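DUF269-containing protein (Cyanothece sp. ATCC 51142, PDB 3NJ2) is of unknown function but belongs to the DUF269 family and is associated with nitrogen fixation, so a role linked to that process is likely. Local coordinates at residues A46-H49 against Y50-R54; D113-H116 against E117-W121. One frame throughout, in Å; residues are numbered along the deposited sequence.

Contact 1. Residues A46-H49 against Y50-R54; sequences AYDH and YGVYR
The Asp48 carboxylate grips the amides of Val52 and Tyr53, and its main-chain O that of Gly51, folding the loop between helix 35-46 and helix 58-62 into a tight turn that leads into a type I beta turn from Gly51 to Arg54. With CG anti to the backbone N (chi1 -178°), the carboxylate lies alongside the next few residues: Val52 N bonds to OD1 at 2.8 Å and Tyr53 N to OD2 at 2.9 Å, both on the syn side and slightly out of plane. The main chain adds Gly51 N to Asp48 O, 3.2 Å. An aspartate suits the place because its short chain carries both oxygens to two successive amides; an asparagine in its place would probably leave one of the two amides, of Val52 or Tyr53, facing an NH2 instead of an acceptor, and the turn freer to open.

Carbon atoms pack round the carboxylate: Val52 CG2 lies beside OD1 and also over the Tyr53 ring, while Tyr53 CD2 comes within 3.4 Å of Asp48 OD2. Among the aromatic groups, the edge of the His49 ring is turned toward the face of the Tyr50 ring in an offset pair, planes at 68°, with His49 ND1 3.3 Å from Tyr50 CE1. Outside the turn, Arg45 bonds to Tyr53 O, and Tyr47 packs on Leu87 and Cys91 of helix 83-104.

At its positive phi (71°) a CB on Gly51 would press on the carbonyl O of Tyr50, and it would also clash with Arg54, whose guanidinium lays one face over Gly51 CA and whose NE makes a weak bond to Gly51 O at 3.0 Å.

Contact 2. Residues D113-H116 against E117-W121; sequences DLNH and EGFGW
Asn115 holds CG between its backbone N and carbonyl carbon (chi1 71°), which curls the amide back over the turn toward Glu117 and Phe119; His116 does likewise (chi1 80°), bringing its ring against Glu117. The two sit at the tip of the beta hairpin of strands 109-114 and 120-126, a type I turn with a G1 bulge. Gly118 N bonds to Asn115 O at 3.1 Å, and Asn115 N to Phe119 O at 3.0 Å. Gly118 fits the bulge because its backbone angles would jam a CB against the preceding carbonyl.

Asparagine suits the first turn position: its OD1 accepts Phe119 N at 3.0 Å, from above the amide plane, and more weakly Glu117 N, an Asx turn. Its ND2 gives a weak bond to Glu117 OE1, the amide and carboxylate planes being 74° apart. Farther along the strands, Asp113 and Trp121 form a hydrogen-bonded antiparallel pair, and Trp121 meets Trp125 of the second subunit edge-to-face. A side chain on Gly120 would strike Asp113 O, which instead lies 3.2 Å from Gly120 CA. Glu117 CG makes a CH-pi contact over one face of the His116 ring, 3.6 Å from its centroid.

In the fold
Contacts 1 and 2 follow one another along the chain and do not touch: their centres are 25 Å apart and their nearest atoms about 15 Å. The centres of contacts 1 and 2 lie about 17 and 16 Å from the centre of the chain. In both, a side-chain oxygen accepts backbone N-H groups of a turn, but one turn belongs to a loop between helices and the other to the tip of a hairpin. Residues 46-54 meet no other protein chain of the assembly, whereas Asp113 and Trp121 pack on Val111 of the second subunit, so of the two only contact 2 takes part in the dimer.

Contact 1. Residues A46-H49 against Y50-R54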
ATOM      1  N   ALA B  46      12.815   7.391 -15.511  1.00 18.36           N
ATOM      2  CA  ALA B  46      13.382   7.751 -14.216  1.00 21.50           C
ATOM      3  C   ALA B  46      13.722   6.493 -13.403  1.00 22.94           C
ATOM      4  O   ALA B  46      14.498   6.572 -12.461  1.00 25.18           O
ATOM      5  CB  ALA B  46      12.350   8.636 -13.468  1.00 19.53           C
ATOM      6  N   TYR B  47      13.129   5.350 -13.758  1.00 23.33           N
ATOM      7  CA  TYR B  47      13.289   4.116 -12.996  1.00 25.58           C
ATOM      8  C   TYR B  47      13.971   3.034 -13.805  1.00 26.88           C
ATOM      9  O   TYR B  47      13.485   1.899 -13.969  1.00 28.83           O
ATOM     10  CB  TYR B  47      11.953   3.680 -12.337  1.00 24.61           C
ATOM     11  CG  TYR B  47      11.500   4.663 -11.260  1.00 24.48           C
ATOM     12  CD1 TYR B  47      11.991   4.587  -9.942  1.00 26.72           C
ATOM     13  CD2 TYR B  47      10.562   5.662 -11.545  1.00 22.61           C
ATOM     14  CE1 TYR B  47      11.564   5.462  -8.969  1.00 26.91           C
ATOM     15  CE2 TYR B  47      10.137   6.583 -10.592  1.00 25.68           C
ATOM     16  CZ  TYR B  47      10.651   6.484  -9.279  1.00 23.98           C
ATOM     17  OH  TYR B  47      10.228   7.404  -8.349  1.00 25.69           O
ATOM     18  N   ASP B  48      15.097   3.429 -14.365  1.00 29.73           N
ATOM     19  CA  ASP B  48      15.813   2.650 -15.353  1.00 31.44           C
ATOM     20  C   ASP B  48      17.238   2.474 -14.861  1.00 35.04           C
ATOM     21  O   ASP B  48      18.115   3.292 -15.201  1.00 34.91           O
ATOM     22  CB  ASP B  48      15.794   3.437 -16.675  1.00 29.89           C
ATOM     23  CG  ASP B  48      16.482   2.706 -17.830  1.00 25.73           C
ATOM     24  OD1 ASP B  48      16.887   1.543 -17.705  1.00 25.00           O
ATOM     25  OD2 ASP B  48      16.588   3.314 -18.906  1.00 21.38           O
ATOM     26  N   HIS B  49      17.452   1.401 -14.085  1.00 38.29           N
ATOM     27  CA  HIS B  49      18.725   1.154 -13.443  1.00 41.67           C
ATOM     28  C   HIS B  49      19.870   1.171 -14.453  1.00 41.48           C
ATOM     29  O   HIS B  49      20.784   1.993 -14.341  1.00 42.86           O
ATOM     30  CB  HIS B  49      18.712  -0.153 -12.611  1.00 43.35           C
ATOM     31  CG  HIS B  49      20.063  -0.531 -12.071  1.00 48.17           C
ATOM     32  ND1 HIS B  49      20.694  -1.721 -12.393  1.00 52.64           N
ATOM     33  CD2 HIS B  49      20.919   0.142 -11.259  1.00 51.76           C
ATOM     34  CE1 HIS B  49      21.873  -1.768 -11.792  1.00 55.18           C
ATOM     35  NE2 HIS B  49      22.031  -0.652 -11.092  1.00 54.45           N
ATOM     36  N   TYR B  50      19.793   0.301 -15.459  1.00 41.36           N
ATOM     37  CA  TYR B  50      20.886   0.185 -16.454  1.00 39.32           C
ATOM     38  C   TYR B  50      20.925   1.276 -17.554  1.00 36.19           C
ATOM     39  O   TYR B  50      21.856   1.283 -18.378  1.00 36.76           O
ATOM     40  CB  TYR B  50      20.900  -1.187 -17.143  1.00 40.97           C
ATOM     41  CG  TYR B  50      20.275  -2.304 -16.347  1.00 44.45           C
ATOM     42  CD1 TYR B  50      21.029  -3.052 -15.422  1.00 48.07           C
ATOM     43  CD2 TYR B  50      18.913  -2.596 -16.496  1.00 48.91           C
ATOM     44  CE1 TYR B  50      20.431  -4.065 -14.674  1.00 49.22           C
ATOM     45  CE2 TYR B  50      18.312  -3.596 -15.757  1.00 48.74           C
ATOM     46  CZ  TYR B  50      19.074  -4.321 -14.858  1.00 48.67           C
ATOM     47  OH  TYR B  50      18.460  -5.303 -14.153  1.00 51.94           O
ATOM     48  N   GLY B  51      19.954   2.189 -17.612  1.00 30.37           N
ATOM     49  CA  GLY B  51      19.926   3.091 -18.778  1.00 26.46           C
ATOM     50  C   GLY B  51      19.504   2.377 -20.059  1.00 22.85           C
ATOM     51  O   GLY B  51      19.903   2.739 -21.190  1.00 22.60           O
ATOM     52  N   VAL B  52      18.644   1.382 -19.930  1.00 21.60           N
ATOM     53  CA  VAL B  52      18.257   0.605 -21.105  1.00 19.76           C
ATOM     54  C   VAL B  52      17.388   1.342 -22.090  1.00 18.34           C
ATOM     55  O   VAL B  52      17.288   0.936 -23.237  1.00 16.41           O
ATOM     56  CB  VAL B  52      17.602  -0.786 -20.809  1.00 21.71           C
ATOM     57  CG1 VAL B  52      18.558  -1.703 -20.015  1.00 24.82           C
ATOM     58  CG2 VAL B  52      16.279  -0.612 -20.144  1.00 20.49           C
ATOM     59  N   TYR B  53      16.709   2.423 -21.622  1.00 17.07           N
ATOM     60  CA  TYR B  53      15.776   3.102 -22.481  1.00 16.09           C
ATOM     61  C   TYR B  53      16.440   4.316 -23.139  1.00 15.57           C
ATOM     62  O   TYR B  53      15.874   4.918 -24.026  1.00 15.79           O
ATOM     63  CB  TYR B  53      14.525   3.586 -21.690  1.00 14.83           C
ATOM     64  CG  TYR B  53      13.675   2.431 -21.152  1.00 14.69           C
ATOM     65  CD1 TYR B  53      13.183   1.450 -21.980  1.00 18.38           C
ATOM     66  CD2 TYR B  53      13.474   2.334 -19.787  1.00 17.26           C
ATOM     67  CE1 TYR B  53      12.431   0.414 -21.444  1.00 21.39           C
ATOM     68  CE2 TYR B  53      12.770   1.311 -19.262  1.00 20.73           C
ATOM     69  CZ  TYR B  53      12.215   0.432 -20.050  1.00 19.88           C
ATOM     70  OH  TYR B  53      11.520  -0.577 -19.384  1.00 23.52           O
ATOM     71  N   ARG B  54      17.676   4.633 -22.697  1.00 17.25           N
ATOM     72  CA  ARG B  54      18.307   5.900 -23.100  1.00 17.78           C
ATOM     73  C   ARG B  54      18.369   6.159 -24.631  1.00 17.60           C
ATOM     74  O   ARG B  54      18.261   7.283 -25.114  1.00 19.50           O
ATOM     75  CB  ARG B  54      19.703   5.913 -22.503  1.00 19.92           C
ATOM     76  CG  ARG B  54      19.718   6.323 -21.028  1.00 24.91           C
ATOM     77  CD  ARG B  54      21.201   6.367 -20.574  1.00 31.60           C
ATOM     78  NE  ARG B  54      21.787   5.057 -20.848  1.00 42.80           N
ATOM     79  CZ  ARG B  54      22.928   4.615 -20.336  1.00 47.19           C
ATOM     80  NH1 ARG B  54      23.633   5.396 -19.512  1.00 47.21           N
ATOM     81  NH2 ARG B  54      23.357   3.382 -20.646  1.00 48.94           N
TER

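Contact 2. Residues D113-H116 against E117-W121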
ATOM      1  N   ASP B 113       0.514  -2.500  -3.842  1.00 12.44           N
ATOM      2  CA  ASP B 113       0.689  -3.654  -3.009  1.00 12.13           C
ATOM      3  C   ASP B 113      -0.039  -4.840  -3.685  1.00 12.71           C
ATOM      4  O   ASP B 113      -1.238  -4.788  -3.954  1.00 13.02           O
ATOM      5  CB  ASP B 113       0.058  -3.413  -1.672  1.00 13.55           C
ATOM      6  CG  ASP B 113       0.288  -4.565  -0.673  1.00 14.48           C
ATOM      7  OD1 ASP B 113       1.443  -5.054  -0.523  1.00 19.24           O
ATOM      8  OD2 ASP B 113      -0.624  -4.969  -0.006  1.00 18.59           O
ATOM      9  N   LEU B 114       0.749  -5.863  -4.022  1.00 13.40           N
ATOM     10  CA  LEU B 114       0.206  -7.074  -4.631  1.00 14.95           C
ATOM     11  C   LEU B 114       0.599  -8.335  -3.933  1.00 17.15           C
ATOM     12  O   LEU B 114       1.752  -8.494  -3.494  1.00 18.22           O
ATOM     13  CB  LEU B 114       0.598  -7.137  -6.148  1.00 13.67           C
ATOM     14  CG  LEU B 114       0.050  -5.969  -7.025  1.00 15.55           C
ATOM     15  CD1 LEU B 114       0.786  -5.690  -8.418  1.00 16.30           C
ATOM     16  CD2 LEU B 114      -1.499  -6.194  -7.320  1.00 17.97           C
ATOM     17  N   ASN B 115      -0.334  -9.297  -3.858  1.00 17.42           N
ATOM     18  CA  ASN B 115      -0.031 -10.608  -3.299  1.00 18.39           C
ATOM     19  C   ASN B 115       0.450 -11.557  -4.405  1.00 17.57           C
ATOM     20  O   ASN B 115       0.541 -11.225  -5.562  1.00 17.19           O
ATOM     21  CB  ASN B 115      -1.178 -11.147  -2.424  1.00 18.76           C
ATOM     22  CG  ASN B 115      -2.409 -11.546  -3.252  1.00 16.37           C
ATOM     23  OD1 ASN B 115      -2.379 -11.545  -4.475  1.00 13.93           O
ATOM     24  ND2 ASN B 115      -3.523 -11.825  -2.569  1.00 19.40           N
ATOM     25  N   HIS B 116       0.794 -12.788  -3.999  1.00 22.18           N
ATOM     26  CA  HIS B 116       1.204 -13.760  -4.989  1.00 23.19           C
ATOM     27  C   HIS B 116       0.132 -14.040  -6.101  1.00 22.26           C
ATOM     28  O   HIS B 116       0.440 -14.487  -7.221  1.00 23.15           O
ATOM     29  CB  HIS B 116       1.594 -15.057  -4.267  1.00 25.71           C
ATOM     30  CG  HIS B 116       0.437 -15.910  -3.873  1.00 30.59           C
ATOM     31  ND1 HIS B 116       0.013 -16.995  -4.625  1.00 37.44           N
ATOM     32  CD2 HIS B 116      -0.388 -15.851  -2.798  1.00 34.86           C
ATOM     33  CE1 HIS B 116      -1.021 -17.559  -4.024  1.00 37.40           C
ATOM     34  NE2 HIS B 116      -1.299 -16.870  -2.927  1.00 36.11           N
ATOM     35  N   GLU B 117      -1.154 -13.791  -5.807  1.00 19.18           N
ATOM     36  CA  GLU B 117      -2.210 -14.037  -6.780  1.00 17.90           C
ATOM     37  C   GLU B 117      -2.384 -12.934  -7.775  1.00 16.40           C
ATOM     38  O   GLU B 117      -3.251 -13.020  -8.625  1.00 18.74           O
ATOM     39  CB  GLU B 117      -3.579 -14.235  -6.069  1.00 17.48           C
ATOM     40  CG  GLU B 117      -3.499 -15.187  -4.976  1.00 19.60           C
ATOM     41  CD  GLU B 117      -4.638 -15.118  -3.958  1.00 23.79           C
ATOM     42  OE1 GLU B 117      -5.437 -14.130  -3.931  1.00 22.23           O
ATOM     43  OE2 GLU B 117      -4.702 -16.094  -3.150  1.00 25.36           O
ATOM     44  N   GLY B 118      -1.590 -11.853  -7.662  1.00 17.29           N
ATOM     45  CA  GLY B 118      -1.832 -10.716  -8.553  1.00 15.58           C
ATOM     46  C   GLY B 118      -2.938  -9.794  -8.097  1.00 14.28           C
ATOM     47  O   GLY B 118      -3.452  -9.040  -8.905  1.00 13.48           O
ATOM     48  N   PHE B 119      -3.270  -9.919  -6.812  1.00 13.04           N
ATOM     49  CA  PHE B 119      -4.427  -9.152  -6.311  1.00 11.62           C
ATOM     50  C   PHE B 119      -3.966  -8.117  -5.267  1.00 12.18           C
ATOM     51  O   PHE B 119      -3.095  -8.433  -4.449  1.00 11.80           O
ATOM     52  CB  PHE B 119      -5.556 -10.091  -5.692  1.00 12.89           C
ATOM     53  CG  PHE B 119      -6.643  -9.310  -5.070  1.00 11.59           C
ATOM     54  CD1 PHE B 119      -7.752  -8.882  -5.779  1.00 15.02           C
ATOM     55  CD2 PHE B 119      -6.500  -9.007  -3.711  1.00 12.96           C
ATOM     56  CE1 PHE B 119      -8.712  -8.116  -5.073  1.00 14.90           C
ATOM     57  CE2 PHE B 119      -7.417  -8.264  -3.033  1.00 13.79           C
ATOM     58  CZ  PHE B 119      -8.500  -7.836  -3.729  1.00 15.90           C
ATOM     59  N   GLY B 120      -4.548  -6.901  -5.266  1.00 10.59           N
ATOM     60  CA  GLY B 120      -4.167  -5.957  -4.162  1.00 10.51           C
ATOM     61  C   GLY B 120      -4.710  -4.589  -4.514  1.00 10.43           C
ATOM     62  O   GLY B 120      -5.883  -4.434  -4.981  1.00 12.48           O
ATOM     63  N   TRP B 121      -3.868  -3.582  -4.277  1.00 10.49           N
ATOM     64  CA  TRP B 121      -4.295  -2.192  -4.349  1.00 10.71           C
ATOM     65  C   TRP B 121      -3.234  -1.272  -4.954  1.00  9.75           C
ATOM     66  O   TRP B 121      -2.047  -1.509  -4.705  1.00 11.23           O
ATOM     67  CB  TRP B 121      -4.481  -1.684  -2.949  1.00 13.05           C
ATOM     68  CG  TRP B 121      -5.667  -2.245  -2.253  1.00 11.28           C
ATOM     69  CD1 TRP B 121      -5.671  -3.259  -1.291  1.00 13.22           C
ATOM     70  CD2 TRP B 121      -7.036  -1.845  -2.429  1.00 13.02           C
ATOM     71  NE1 TRP B 121      -6.964  -3.533  -0.903  1.00 15.42           N
ATOM     72  CE2 TRP B 121      -7.806  -2.653  -1.518  1.00 15.35           C
ATOM     73  CE3 TRP B 121      -7.675  -0.866  -3.161  1.00 15.46           C
ATOM     74  CZ2 TRP B 121      -9.203  -2.528  -1.427  1.00 16.57           C
ATOM     75  CZ3 TRP B 121      -9.065  -0.757  -3.089  1.00 14.08           C
ATOM     76  CH2 TRP B 121      -9.802  -1.629  -2.229  1.00 14.16           C
TER